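Local coordinates for protein pseudoazurin (PDB 1PMY) that probably shuttles electrons in the periplasm as a small blue copper protein, using one bound copper ion as its redox centre, at residues M16-A21 with M86-V91; K38-E43 with F76-H81. All coordinates share one frame; numbering follows the deposited sequence.

Contact 1. Residues M16-A21 with M86-V91; sequences MVFDPA and MVALVV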
loop_
_atom_site.group_PDB
_atom_site.type_symbol
_atom_site.label_atom_id
_atom_site.label_comp_id
_atom_site.label_asym_id
_atom_site.label_seq_id
_atom_site.Cartn_x
_atom_site.Cartn_y
_atom_site.Cartn_z
ATOM N N MET A 16 5.431 -12.851 1.842
ATOM C CA MET A 16 4.791 -11.928 0.870
ATOM C C MET A 16 4.430 -10.599 1.531
ATOM O O MET A 16 3.219 -10.367 1.847
ATOM C CB MET A 16 3.636 -12.569 0.177
ATOM C CG MET A 16 3.802 -13.984 -0.263
ATOM S SD MET A 16 5.194 -13.947 -1.470
ATOM C CE MET A 16 5.244 -15.661 -1.898
ATOM N N VAL A 17 5.402 -9.760 1.750
ATOM C CA VAL A 17 5.287 -8.483 2.389
ATOM C C VAL A 17 6.002 -7.292 1.647
ATOM O O VAL A 17 6.885 -7.494 0.816
ATOM C CB VAL A 17 5.838 -8.525 3.842
ATOM C CG1 VAL A 17 5.243 -9.673 4.668
ATOM C CG2 VAL A 17 7.349 -8.676 3.826
ATOM N N PHE A 18 5.472 -6.126 1.959
ATOM C CA PHE A 18 6.022 -4.866 1.522
ATOM C C PHE A 18 6.815 -4.435 2.783
ATOM O O PHE A 18 6.278 -4.610 3.884
ATOM C CB PHE A 18 5.009 -3.800 1.122
ATOM C CG PHE A 18 4.325 -4.011 -0.189
ATOM C CD1 PHE A 18 4.875 -3.691 -1.433
ATOM C CD2 PHE A 18 2.982 -4.426 -0.134
ATOM C CE1 PHE A 18 4.113 -3.865 -2.609
ATOM C CE2 PHE A 18 2.250 -4.636 -1.310
ATOM C CZ PHE A 18 2.795 -4.407 -2.543
ATOM N N ASP A 19 7.963 -3.823 2.525
ATOM C CA ASP A 19 8.706 -3.349 3.780
ATOM C C ASP A 19 9.243 -1.955 3.449
ATOM O O ASP A 19 10.152 -1.915 2.576
ATOM C CB ASP A 19 9.840 -4.346 4.073
ATOM C CG ASP A 19 10.646 -3.921 5.315
ATOM O OD1 ASP A 19 10.160 -3.070 6.091
ATOM O OD2 ASP A 19 11.727 -4.494 5.549
ATOM N N PRO A 20 8.770 -0.941 4.107
ATOM C CA PRO A 20 7.762 -0.923 5.117
ATOM C C PRO A 20 6.311 -1.097 4.533
ATOM O O PRO A 20 6.200 -0.820 3.377
ATOM C CB PRO A 20 7.902 0.455 5.744
ATOM C CG PRO A 20 8.327 1.328 4.618
ATOM C CD PRO A 20 9.338 0.415 3.865
ATOM N N ALA A 21 5.476 -1.583 5.444
ATOM C CA ALA A 21 4.064 -1.828 5.034
ATOM C C ALA A 21 3.225 -0.593 5.296
ATOM O O ALA A 21 2.074 -0.433 4.727
ATOM C CB ALA A 21 3.589 -3.062 5.801
ATOM N N MET A 86 -0.441 -9.717 0.976
ATOM C CA MET A 86 0.637 -8.699 0.627
ATOM C C MET A 86 -0.031 -7.368 0.304
ATOM O O MET A 86 -0.546 -7.169 -0.823
ATOM C CB MET A 86 1.418 -9.229 -0.597
ATOM C CG MET A 86 2.732 -8.408 -0.630
ATOM S SD MET A 86 3.922 -9.282 -1.750
ATOM C CE MET A 86 5.058 -7.885 -2.024
ATOM N N VAL A 87 -0.099 -6.493 1.268
ATOM C CA VAL A 87 -0.744 -5.188 1.260
ATOM C C VAL A 87 0.103 -4.122 1.939
ATOM O O VAL A 87 0.919 -4.481 2.811
ATOM C CB VAL A 87 -2.189 -5.293 1.895
ATOM C CG1 VAL A 87 -3.093 -6.125 0.998
ATOM C CG2 VAL A 87 -2.100 -5.895 3.308
ATOM N N ALA A 88 -0.118 -2.901 1.633
ATOM C CA ALA A 88 0.545 -1.765 2.244
ATOM C C ALA A 88 -0.518 -0.615 2.352
ATOM O O ALA A 88 -1.447 -0.508 1.539
ATOM C CB ALA A 88 1.660 -1.270 1.321
ATOM N N LEU A 89 -0.155 0.243 3.288
ATOM C CA LEU A 89 -1.008 1.446 3.536
ATOM C C LEU A 89 -0.125 2.699 3.434
ATOM O O LEU A 89 0.978 2.710 4.071
ATOM C CB LEU A 89 -1.663 1.193 4.883
ATOM C CG LEU A 89 -2.686 2.169 5.353
ATOM C CD1 LEU A 89 -3.960 1.953 4.513
ATOM C CD2 LEU A 89 -3.031 1.779 6.826
ATOM N N VAL A 90 -0.599 3.627 2.669
ATOM C CA VAL A 90 0.045 4.918 2.381
ATOM C C VAL A 90 -0.798 6.060 2.918
ATOM O O VAL A 90 -1.967 6.163 2.507
ATOM C CB VAL A 90 0.411 5.108 0.877
ATOM C CG1 VAL A 90 1.089 6.423 0.608
ATOM C CG2 VAL A 90 1.228 3.886 0.437
ATOM N N VAL A 91 -0.188 6.901 3.746
ATOM C CA VAL A 91 -0.910 8.082 4.296
ATOM C C VAL A 91 -0.167 9.298 3.771
ATOM O O VAL A 91 1.028 9.445 3.856
ATOM C CB VAL A 91 -1.203 8.075 5.764
ATOM C CG1 VAL A 91 -1.892 6.669 6.113
ATOM C CG2 VAL A 91 0.004 7.972 6.679
HETATM O O HOH W 1 2.802 -6.358 3.405
#
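Met86, the methionine ligand of the copper, reaches from just before strand 87-92 across Met16 and Val17 to the ring of Phe18, within the parallel pairing of strands 17-25 and 87-92 of this cupredoxin fold. Its CG lies anti to the backbone N (chi1 -163°) and the chain beyond is extended, which carries the sulfur past the Met16 backbone. Carbonyl O of Met16 presses on Met86 CG at 3.2 Å, and Met16 CB packs on Met86 SD at 3.8 Å. The terminal methyl ends over the middle of the Phe18 ring, a CH-pi contact with Met86 CE 4.1 Å from the ring centroid and almost on the ring normal. The sulfur sits farther off and obliquely, a looser Met-aromatic contact, and the two side chains cross at about a right angle. The same sulfur, SD of Met86, also reaches the copper ion. Phe18 CD2 touches Ala88 CB at 3.7 Å, so the ring bridges the ligand and the strand that follows it. In a second layer, Met7 and Val5 of strand 2-8 pack on Phe18, while Met16 O also accepts a hydrogen bond from Arg114 of helix 109-120. Between the backbones, a water spans the two strands, accepting from Phe18 N at 3.0 Å and donating to Val87 O at 2.7 Å. Just beyond, the cis peptide before Pro20 lies in the short loop that leads to Ala21, where the backbones bond directly. Here Ala21 O receives a CA-H...O contact from Ala88 and the almost straight hydrogen bond of Leu89 N, 2.7 Å long with 171° at the hydrogen.

Contact 2. Residues K38-E43 with F76-H81; sequences KGHNVE and FKCAPH. With CU (copper (II) ion), chain B.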
loop_
_atom_site.group_PDB
_atom_site.type_symbol
_atom_site.label_atom_id
_atom_site.label_comp_id
_atom_site.label_asym_id
_atom_site.label_seq_id
_atom_site.Cartn_x
_atom_site.Cartn_y
_atom_site.Cartn_z
ATOM N N LYS A 38 11.469 -11.092 -7.201
ATOM C CA LYS A 38 10.664 -11.041 -8.418
ATOM C C LYS A 38 9.232 -11.537 -8.094
ATOM O O LYS A 38 9.003 -12.241 -7.109
ATOM C CB LYS A 38 11.347 -12.090 -9.357
ATOM C CG LYS A 38 10.530 -13.033 -10.112
ATOM C CD LYS A 38 10.980 -14.409 -10.454
ATOM C CE LYS A 38 11.457 -15.218 -9.226
ATOM N NZ LYS A 38 10.336 -16.084 -8.712
ATOM N N GLY A 39 8.369 -11.257 -9.085
ATOM C CA GLY A 39 6.994 -11.799 -9.007
ATOM C C GLY A 39 6.031 -10.937 -8.165
ATOM O O GLY A 39 4.996 -11.505 -7.811
ATOM N N HIS A 40 6.375 -9.741 -7.859
ATOM C CA HIS A 40 5.477 -8.837 -7.091
ATOM C C HIS A 40 5.062 -7.649 -7.927
ATOM O O HIS A 40 5.813 -7.274 -8.848
ATOM C CB HIS A 40 6.088 -8.476 -5.754
ATOM C CG HIS A 40 6.473 -9.601 -4.883
ATOM N ND1 HIS A 40 5.718 -10.493 -4.167
ATOM C CD2 HIS A 40 7.785 -10.003 -4.632
ATOM C CE1 HIS A 40 6.455 -11.342 -3.518
ATOM N NE2 HIS A 40 7.704 -11.045 -3.764
ATOM N N ASN A 41 3.897 -7.073 -7.591
ATOM C CA ASN A 41 3.503 -5.783 -8.244
ATOM C C ASN A 41 2.834 -4.945 -7.123
ATOM O O ASN A 41 2.691 -5.399 -5.984
ATOM C CB ASN A 41 2.743 -5.829 -9.509
ATOM C CG ASN A 41 1.253 -6.186 -9.344
ATOM O OD1 ASN A 41 0.946 -6.690 -8.229
ATOM N ND2 ASN A 41 0.519 -5.672 -10.315
ATOM N N VAL A 42 2.270 -3.847 -7.604
ATOM C CA VAL A 42 1.502 -2.925 -6.764
ATOM C C VAL A 42 0.221 -2.526 -7.554
ATOM O O VAL A 42 0.239 -2.196 -8.769
ATOM C CB VAL A 42 2.370 -1.629 -6.506
ATOM C CG1 VAL A 42 1.577 -0.793 -5.462
ATOM C CG2 VAL A 42 3.680 -2.039 -5.768
ATOM N N GLU A 43 -0.871 -2.624 -6.820
ATOM C CA GLU A 43 -2.170 -2.257 -7.479
ATOM C C GLU A 43 -3.064 -1.661 -6.434
ATOM O O GLU A 43 -3.119 -2.114 -5.242
ATOM C CB GLU A 43 -2.847 -3.449 -8.167
ATOM C CG GLU A 43 -4.196 -3.158 -8.821
ATOM C CD GLU A 43 -4.808 -4.248 -9.653
ATOM O OE1 GLU A 43 -4.128 -5.257 -9.782
ATOM O OE2 GLU A 43 -5.895 -4.095 -10.214
ATOM N N PHE A 76 -2.837 -0.547 -0.928
ATOM C CA PHE A 76 -2.312 -1.172 -2.167
ATOM C C PHE A 76 -2.131 -2.670 -1.852
ATOM O O PHE A 76 -1.797 -2.989 -0.731
ATOM C CB PHE A 76 -0.924 -0.597 -2.527
ATOM C CG PHE A 76 -0.931 0.844 -2.973
ATOM C CD1 PHE A 76 -1.460 1.105 -4.220
ATOM C CD2 PHE A 76 -0.567 1.880 -2.093
ATOM C CE1 PHE A 76 -1.546 2.437 -4.657
ATOM C CE2 PHE A 76 -0.580 3.209 -2.543
ATOM C CZ PHE A 76 -1.092 3.437 -3.806
ATOM N N LYS A 77 -2.303 -3.435 -2.891
ATOM C CA LYS A 77 -2.075 -4.889 -2.828
ATOM C C LYS A 77 -0.986 -5.201 -3.885
ATOM O O LYS A 77 -0.665 -4.480 -4.809
ATOM C CB LYS A 77 -3.402 -5.612 -3.261
ATOM C CG LYS A 77 -3.898 -5.470 -4.675
ATOM C CD LYS A 77 -5.148 -6.388 -4.876
ATOM C CE LYS A 77 -5.717 -6.092 -6.252
ATOM N NZ LYS A 77 -6.882 -7.073 -6.406
ATOM N N CYS A 78 -0.462 -6.420 -3.663
ATOM C CA CYS A 78 0.352 -7.118 -4.656
ATOM C C CYS A 78 -0.699 -8.029 -5.336
ATOM O O CYS A 78 -1.298 -8.851 -4.586
ATOM C CB CYS A 78 1.520 -7.876 -4.025
ATOM S SG CYS A 78 2.119 -9.079 -5.213
ATOM N N ALA A 79 -1.045 -7.799 -6.596
ATOM C CA ALA A 79 -2.088 -8.641 -7.219
ATOM C C ALA A 79 -1.995 -10.092 -7.076
ATOM O O ALA A 79 -2.944 -10.714 -6.479
ATOM C CB ALA A 79 -2.677 -8.090 -8.475
ATOM N N PRO A 80 -0.901 -10.749 -7.483
ATOM C CA PRO A 80 -0.760 -12.199 -7.376
ATOM C C PRO A 80 -0.733 -12.658 -5.898
ATOM O O PRO A 80 -1.205 -13.819 -5.720
ATOM C CB PRO A 80 0.617 -12.488 -7.967
ATOM C CG PRO A 80 1.287 -11.192 -8.164
ATOM C CD PRO A 80 0.225 -10.059 -8.230
ATOM N N HIS A 81 -0.329 -11.804 -4.924
ATOM C CA HIS A 81 -0.313 -12.285 -3.532
ATOM C C HIS A 81 -1.301 -11.627 -2.598
ATOM O O HIS A 81 -1.054 -11.529 -1.372
ATOM C CB HIS A 81 1.145 -12.177 -2.878
ATOM C CG HIS A 81 2.141 -12.793 -3.785
ATOM N ND1 HIS A 81 3.257 -12.111 -4.272
ATOM C CD2 HIS A 81 2.187 -14.066 -4.268
ATOM C CE1 HIS A 81 3.944 -13.000 -5.042
ATOM N NE2 HIS A 81 3.362 -14.146 -5.025
HETATM CU CU CU B . 3.673 -10.188 -4.234
HETATM O O HOH W 2 -6.721 -7.187 -9.090
#
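His40, Cys78 and His81 meet at the copper ion, three of the four ligands of the blue copper site at one end of the cupredoxin fold. The metal bonds are short: His40 ND1 and Cys78 SG each lie 2.1 Å from the copper, and His81 ND1 lies 2.0 Å from it. Both imidazoles turn the ND1 edge inward, and their rings meet rim to rim with planes at 62°; the two ND1 atoms come close because they share the metal, not through a hydrogen bond. Met86, just before the neighbouring strand 87-92, supplies the fourth ligand. Two N-H groups grip the cysteine sulfur, both at about a right angle to its copper bond: Asn41 N points at Cys78 SG across 3.6 Å with 167° at the hydrogen, and His81 N adds a weak second bond to the same sulfur. Asn41 also braces the ligand loop with its side chain, OD1 accepting from Ala79 N at 2.8 Å in the carbonyl plane. Its CG sits between the backbone N and carbonyl carbon (chi1 76°), turning the amide towards Ala79 and Pro80, while ND2 is held by Thr58 O. Farther along, Glu43 and Lys77 form an antiparallel hydrogen-bonded pair, Lys77 N giving to Glu43 O at 2.8 Å and Glu43 N returning a bond to Lys77 O. The apolar contact is that of Val42 CG1, packing obliquely on Phe76 CD1. The charged Glu43 and Lys77 side chains run side by side without a direct salt bridge; a water accepts from Lys77 NZ and donates weakly to Glu43 OE1, while Tyr55 OH holds OE2. The buried Asn41 O lacks a conventional hydrogen-bond partner, its near neighbour being the CA-H of Cys78, with CA 3.2 Å away.

From the N terminus, segment 16-21 comes first, at the start of strand 17-25, and its partner 86-91 returns only after the three other copper ligands have passed, so contact 1 closes the longer loop. Contact 2 lies wholly within it: 38-43, after strand 30-34, is closed by 76-81, at the end of strand 72-77. A short turn then leads to 86-91, and the two contacts join there through backbone hydrogen bonds, Met86 O to Cys78 N and Ala88 O to Phe76 N. Together they line up strands 43-44, 72-77, 87-92 and 17-25 side by side, with Met86 SD packed against His40 ND1 at the shared copper site.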